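Local coordinates for protein putative alpha-galactosidase/melibiase (Bacteroides fragilis, PDB 4OGZ) that probably hydrolyses terminal, non-reducing alpha-D-galactose residues from alpha-D-galactosides, as a glycoside hydrolase of family 27, at residues N23-P28 against V66-Y71; E393-A398 against K432-L437. All coordinates share one frame; numbering follows the deposited sequence. Where two conformers were deposited one is given.

In the fold
Two accessory beta domains, each tied to the eight-stranded parallel TIM barrel, hold the contacts: contact 1 in the N-terminal Ig-like domain, contact 2 in the C-terminal beta sandwich. They follow in series along the chain, with centres 39 Å apart and nearest atoms about 26 Å apart, and do not touch. Contact 1 meets the barrel through Ser-248, which bonds Tyr-24 N and Thr-27 OG1, and weakly through His-271; these lie just before strands 250-254 and 272-274. That is the N-terminal end of the barrel strands; in GH27 enzymes the catalytic pocket opens at their C-terminal ends. In contact 2, strand 393-397 reaches the barrel domain through Glu-301 of helix 296-303. Both contacts are packing within the domains that flank the enzyme core.

Contact 1: N23-P28 against V66-Y71; sequences NYPATP and VEKGTY
Tyr-24 O is gripped twice by Thr-27, through OG1 at 2.7 Å and weakly through the backbone N at 3.4 Å, closing a type II beta turn whose corner, Pro-25 and Ala-26, leans on Val-66. With chi1 at 68°, Thr-27 OG1 sits between its own backbone N and carbonyl carbon and folds back to Tyr-24 O; it also meets Ser-248. In this Ig-like sandwich both segments pass from one sheet to the other, 23-28 leading into strand 28-36 and 66-71 into strand 69-79. The touching parts are few. Pro-25 turns CB to the second segment, 3.5 Å from Val-66 O, while Ala-26 N comes within 3.8 Å of Val-66 CA; Ala-26 is also backbone-bonded to Val-65. The end of Lys-68 comes near the same proline, NZ standing 4.2 Å from Pro-25 CG, and its ammonium forms a salt bridge with Asp-94. The base of the turn is spanned by Asn-23 ND2, which donates to Pro-28 O at 3.0 Å from above the carbonyl plane, 51° out of it. A second side-chain-to-backbone bond closes the other segment on itself: Tyr-71 reaches back past Gly-69, and its OH donates to Glu-67 O at 2.7 Å, with that oxygen at the ring edge in the ring plane.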
loop_
_atom_site.group_PDB
_atom_site.type_symbol
_atom_site.label_atom_id
_atom_site.label_comp_id
_atom_site.label_asym_id
_atom_site.label_seq_id
_atom_site.Cartn_x
_atom_site.Cartn_y
_atom_site.Cartn_z
ATOM N N ASN A 23 -15.208 5.199 1.263
ATOM C CA ASN A 23 -15.819 4.603 0.103
ATOM C C ASN A 23 -16.774 5.591 -0.518
ATOM O O ASN A 23 -17.373 6.414 0.219
ATOM C CB ASN A 23 -16.562 3.318 0.522
ATOM C CG ASN A 23 -16.828 2.379 -0.649
ATOM O OD1 ASN A 23 -15.958 2.132 -1.451
ATOM N ND2 ASN A 23 -18.055 1.852 -0.733
ATOM N N TYR A 24 -16.957 5.537 -1.836
ATOM C CA TYR A 24 -17.977 6.354 -2.463
ATOM C C TYR A 24 -19.404 5.881 -2.119
ATOM O O TYR A 24 -19.683 4.670 -2.001
ATOM C CB TYR A 24 -17.907 6.365 -3.974
ATOM C CG TYR A 24 -16.589 6.801 -4.603
ATOM C CD1 TYR A 24 -15.796 7.784 -4.018
ATOM C CD2 TYR A 24 -16.176 6.255 -5.835
ATOM C CE1 TYR A 24 -14.621 8.186 -4.588
ATOM C CE2 TYR A 24 -14.998 6.659 -6.431
ATOM C CZ TYR A 24 -14.201 7.598 -5.784
ATOM O OH TYR A 24 -13.064 8.084 -6.326
ATOM N N PRO A 25 -20.319 6.835 -2.004
ATOM C CA PRO A 25 -21.721 6.464 -1.763
ATOM C C PRO A 25 -22.326 5.625 -2.843
ATOM O O PRO A 25 -21.973 5.778 -4.010
ATOM C CB PRO A 25 -22.467 7.801 -1.736
ATOM C CG PRO A 25 -21.497 8.840 -2.182
ATOM C CD PRO A 25 -20.112 8.295 -2.006
ATOM N N ALA A 26 -23.247 4.756 -2.427
ATOM C CA ALA A 26 -24.017 3.940 -3.328
ATOM C C ALA A 26 -23.113 3.004 -4.154
ATOM O O ALA A 26 -23.536 2.550 -5.180
ATOM C CB ALA A 26 -24.850 4.791 -4.256
ATOM N N THR A 27 -21.905 2.703 -3.668
ATOM C CA THR A 27 -21.053 1.686 -4.291
ATOM C C THR A 27 -20.887 0.499 -3.338
ATOM O O THR A 27 -21.035 0.634 -2.098
ATOM C CB THR A 27 -19.696 2.279 -4.698
ATOM O OG1 THR A 27 -18.942 2.629 -3.528
ATOM C CG2 THR A 27 -19.919 3.488 -5.586
ATOM N N PRO A 28 -20.571 -0.691 -3.894
ATOM C CA PRO A 28 -20.262 -1.810 -3.053
ATOM C C PRO A 28 -19.232 -1.444 -2.000
ATOM O O PRO A 28 -18.277 -0.717 -2.306
ATOM C CB PRO A 28 -19.708 -2.866 -4.075
ATOM C CG PRO A 28 -20.521 -2.590 -5.306
ATOM C CD PRO A 28 -20.686 -1.087 -5.316
ATOM N N VAL A 66 -25.728 4.180 0.964
ATOM C CA VAL A 66 -26.189 5.137 -0.029
ATOM C C VAL A 66 -25.962 6.585 0.378
ATOM O O VAL A 66 -25.653 7.425 -0.453
ATOM C CB VAL A 66 -27.678 4.910 -0.307
ATOM C CG1 VAL A 66 -28.212 5.957 -1.271
ATOM C CG2 VAL A 66 -27.861 3.506 -0.850
ATOM N N GLU A 67 -26.089 6.887 1.658
ATOM C CA GLU A 67 -26.042 8.283 2.096
ATOM C C GLU A 67 -24.612 8.676 2.476
ATOM O O GLU A 67 -23.969 8.002 3.279
ATOM C CB GLU A 67 -27.026 8.529 3.258
ATOM C CG GLU A 67 -28.423 7.966 3.016
ATOM C CD GLU A 67 -28.622 6.524 3.525
ATOM O OE1 GLU A 67 -27.613 5.793 3.802
ATOM O OE2 GLU A 67 -29.813 6.113 3.633
ATOM N N LYS A 68 -24.167 9.807 1.931
ATOM C CA LYS A 68 -22.885 10.398 2.262
ATOM C C LYS A 68 -22.805 10.670 3.768
ATOM O O LYS A 68 -23.790 10.997 4.390
ATOM C CB LYS A 68 -22.697 11.675 1.465
ATOM C CG LYS A 68 -21.273 12.168 1.357
ATOM C CD LYS A 68 -21.144 13.444 0.519
ATOM C CE LYS A 68 -21.762 13.331 -0.883
ATOM N NZ LYS A 68 -20.755 12.968 -1.940
ATOM N N GLY A 69 -21.641 10.489 4.371
ATOM C CA GLY A 69 -21.542 10.679 5.806
ATOM C C GLY A 69 -20.374 10.027 6.473
ATOM O O GLY A 69 -19.671 9.215 5.872
ATOM N N THR A 70 -20.160 10.417 7.727
ATOM C CA THR A 70 -19.149 9.793 8.572
ATOM C C THR A 70 -19.841 9.039 9.692
ATOM O O THR A 70 -20.673 9.603 10.462
ATOM C CB THR A 70 -18.157 10.833 9.101
ATOM O OG1 THR A 70 -17.487 11.420 7.984
ATOM C CG2 THR A 70 -17.129 10.203 10.027
ATOM N N TYR A 71 -19.512 7.767 9.776
ATOM C CA TYR A 71 -20.126 6.823 10.667
ATOM C C TYR A 71 -19.112 6.132 11.574
ATOM O O TYR A 71 -18.124 5.584 11.106
ATOM C CB TYR A 71 -20.827 5.773 9.857
ATOM C CG TYR A 71 -21.752 6.306 8.828
ATOM C CD1 TYR A 71 -23.080 6.609 9.147
ATOM C CD2 TYR A 71 -21.352 6.464 7.516
ATOM C CE1 TYR A 71 -23.960 7.076 8.188
ATOM C CE2 TYR A 71 -22.232 6.913 6.546
ATOM C CZ TYR A 71 -23.539 7.227 6.890
ATOM O OH TYR A 71 -24.410 7.692 5.925
#

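Contact 2: E393-A398 against K432-L437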
loop_
_atom_site.group_PDB
_atom_site.type_symbol
_atom_site.label_atom_id
_atom_site.label_comp_id
_atom_site.label_asym_id
_atom_site.label_seq_id
_atom_site.Cartn_x
_atom_site.Cartn_y
_atom_site.Cartn_z
ATOM N N GLU A 393 8.442 14.114 6.981
ATOM C CA GLU A 393 9.344 15.110 6.491
ATOM C C GLU A 393 10.750 14.556 6.636
ATOM O O GLU A 393 11.043 13.945 7.646
ATOM C CB GLU A 393 9.184 16.354 7.338
ATOM C CG GLU A 393 10.041 17.504 6.916
ATOM C CD GLU A 393 9.868 18.711 7.823
ATOM O OE1 GLU A 393 10.315 18.659 8.977
ATOM O OE2 GLU A 393 9.285 19.720 7.382
ATOM N N ARG A 394 11.609 14.739 5.637
ATOM C CA ARG A 394 13.014 14.494 5.872
ATOM C C ARG A 394 13.560 15.777 6.462
ATOM O O ARG A 394 13.991 16.674 5.737
ATOM C CB ARG A 394 13.740 14.083 4.616
ATOM C CG ARG A 394 15.153 13.657 4.882
ATOM C CD ARG A 394 15.833 13.193 3.600
ATOM N NE ARG A 394 15.883 14.252 2.605
ATOM C CZ ARG A 394 16.309 14.095 1.355
ATOM N NH1 ARG A 394 16.744 12.924 0.922
ATOM N NH2 ARG A 394 16.339 15.140 0.540
ATOM N N ALA A 395 13.555 15.829 7.805
ATOM C CA ALA A 395 13.952 16.995 8.562
ATOM C C ALA A 395 15.394 17.414 8.369
ATOM O O ALA A 395 15.684 18.603 8.377
ATOM C CB ALA A 395 13.732 16.727 10.016
ATOM N N ILE A 396 16.289 16.422 8.276
ATOM C CA ILE A 396 17.693 16.609 8.168
ATOM C C ILE A 396 18.236 15.595 7.155
ATOM O O ILE A 396 18.042 14.397 7.338
ATOM C CB ILE A 396 18.424 16.342 9.482
ATOM C CG1 ILE A 396 17.898 17.283 10.571
ATOM C CG2 ILE A 396 19.917 16.541 9.306
ATOM C CD1 ILE A 396 18.551 17.087 11.908
ATOM N N ARG A 397 18.856 16.082 6.077
ATOM C CA ARG A 397 19.611 15.215 5.131
ATOM C C ARG A 397 21.078 15.535 5.308
ATOM O O ARG A 397 21.577 16.519 4.765
ATOM C CB ARG A 397 19.179 15.413 3.687
ATOM C CG ARG A 397 19.838 14.409 2.728
ATOM C CD ARG A 397 19.840 14.860 1.272
ATOM N NE ARG A 397 20.357 13.783 0.426
ATOM C CZ ARG A 397 21.653 13.504 0.261
ATOM N NH1 ARG A 397 22.587 14.243 0.859
ATOM N NH2 ARG A 397 22.030 12.477 -0.510
ATOM N N ALA A 398 21.768 14.753 6.148
ATOM C CA ALA A 398 23.147 15.046 6.468
ATOM C C ALA A 398 23.944 14.368 5.403
ATOM O O ALA A 398 23.368 13.832 4.471
ATOM C CB ALA A 398 23.534 14.548 7.872
ATOM N N LYS A 432 16.284 19.429 20.153
ATOM C CA LYS A 432 16.422 20.381 19.034
ATOM C C LYS A 432 16.736 19.723 17.676
ATOM O O LYS A 432 17.002 20.398 16.715
ATOM C CB LYS A 432 17.468 21.398 19.408
ATOM C CG LYS A 432 16.932 22.328 20.483
ATOM C CD LYS A 432 17.820 23.541 20.693
ATOM C CE LYS A 432 17.285 24.334 21.858
ATOM N NZ LYS A 432 18.105 25.549 22.058
ATOM N N THR A 433 16.672 18.411 17.604
ATOM C CA THR A 433 16.914 17.736 16.344
ATOM C C THR A 433 15.844 18.104 15.312
ATOM O O THR A 433 16.187 18.401 14.162
ATOM C CB THR A 433 17.013 16.223 16.543
ATOM O OG1 THR A 433 18.042 15.937 17.491
ATOM C CG2 THR A 433 17.337 15.517 15.221
ATOM N N VAL A 434 14.568 18.090 15.745
ATOM C CA VAL A 434 13.441 18.535 14.923
ATOM C C VAL A 434 12.466 19.325 15.776
ATOM O O VAL A 434 12.437 19.168 16.985
ATOM C CB VAL A 434 12.687 17.382 14.214
ATOM C CG1 VAL A 434 13.641 16.589 13.316
ATOM C CG2 VAL A 434 12.007 16.455 15.227
ATOM N N GLU A 435 11.679 20.163 15.127
ATOM C CA GLU A 435 10.696 21.003 15.814
ATOM C C GLU A 435 9.705 20.136 16.610
ATOM O O GLU A 435 9.146 19.152 16.089
ATOM C CB GLU A 435 9.928 21.878 14.823
ATOM C CG GLU A 435 10.609 23.199 14.517
ATOM C CD GLU A 435 10.093 23.895 13.258
ATOM O OE1 GLU A 435 10.193 23.312 12.142
ATOM O OE2 GLU A 435 9.623 25.058 13.391
ATOM N N GLY A 436 9.554 20.478 17.877
ATOM C CA GLY A 436 8.505 19.947 18.715
ATOM C C GLY A 436 8.721 18.536 19.208
ATOM O O GLY A 436 7.761 17.842 19.513
ATOM N N LEU A 437 9.969 18.113 19.294
ATOM C CA LEU A 437 10.285 16.758 19.672
ATOM C C LEU A 437 10.374 16.672 21.185
ATOM O O LEU A 437 11.004 17.510 21.815
ATOM C CB LEU A 437 11.607 16.339 19.042
ATOM C CG LEU A 437 12.022 14.908 19.297
ATOM C CD1 LEU A 437 11.030 13.966 18.638
ATOM C CD2 LEU A 437 13.433 14.652 18.792
#
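Ala-395 CB presses against Val-434 CG1 at 3.3 Å, tighter than usual for two carbons, where an edge strand of the C-terminal beta sandwich meets the loop 432-437. Beside it, Ile-396 extends its longer branch across Thr-433 at about a right angle: CD1 stops 3.5 Å from Thr-433 O and 3.9 Å from Thr-433 CG2. With chi2 at 180° the isoleucine branch is fully stretched, which carries the methyl to the loop. Thr-433 turns its methyl to the isoleucine by placing CG2 anti to its own N, while OG1 bonds Asn-430 N. In Val-434, CG1 is the branch that touches Ala-395. Two successive residues of the strand can point at the loop because Ala-395 and Ile-396 together face Val-403, a classic beta bulge. Beyond Val-434 the loop reverses in a type II turn with Gly-436 in its third position. Strand 393-397 pairs antiparallel with 401-407, its Arg-394 and Arg-397 reach Glu-301 on helix 296-303, and Val-434 and Leu-437 rest on Ile-415 of strand 413-419.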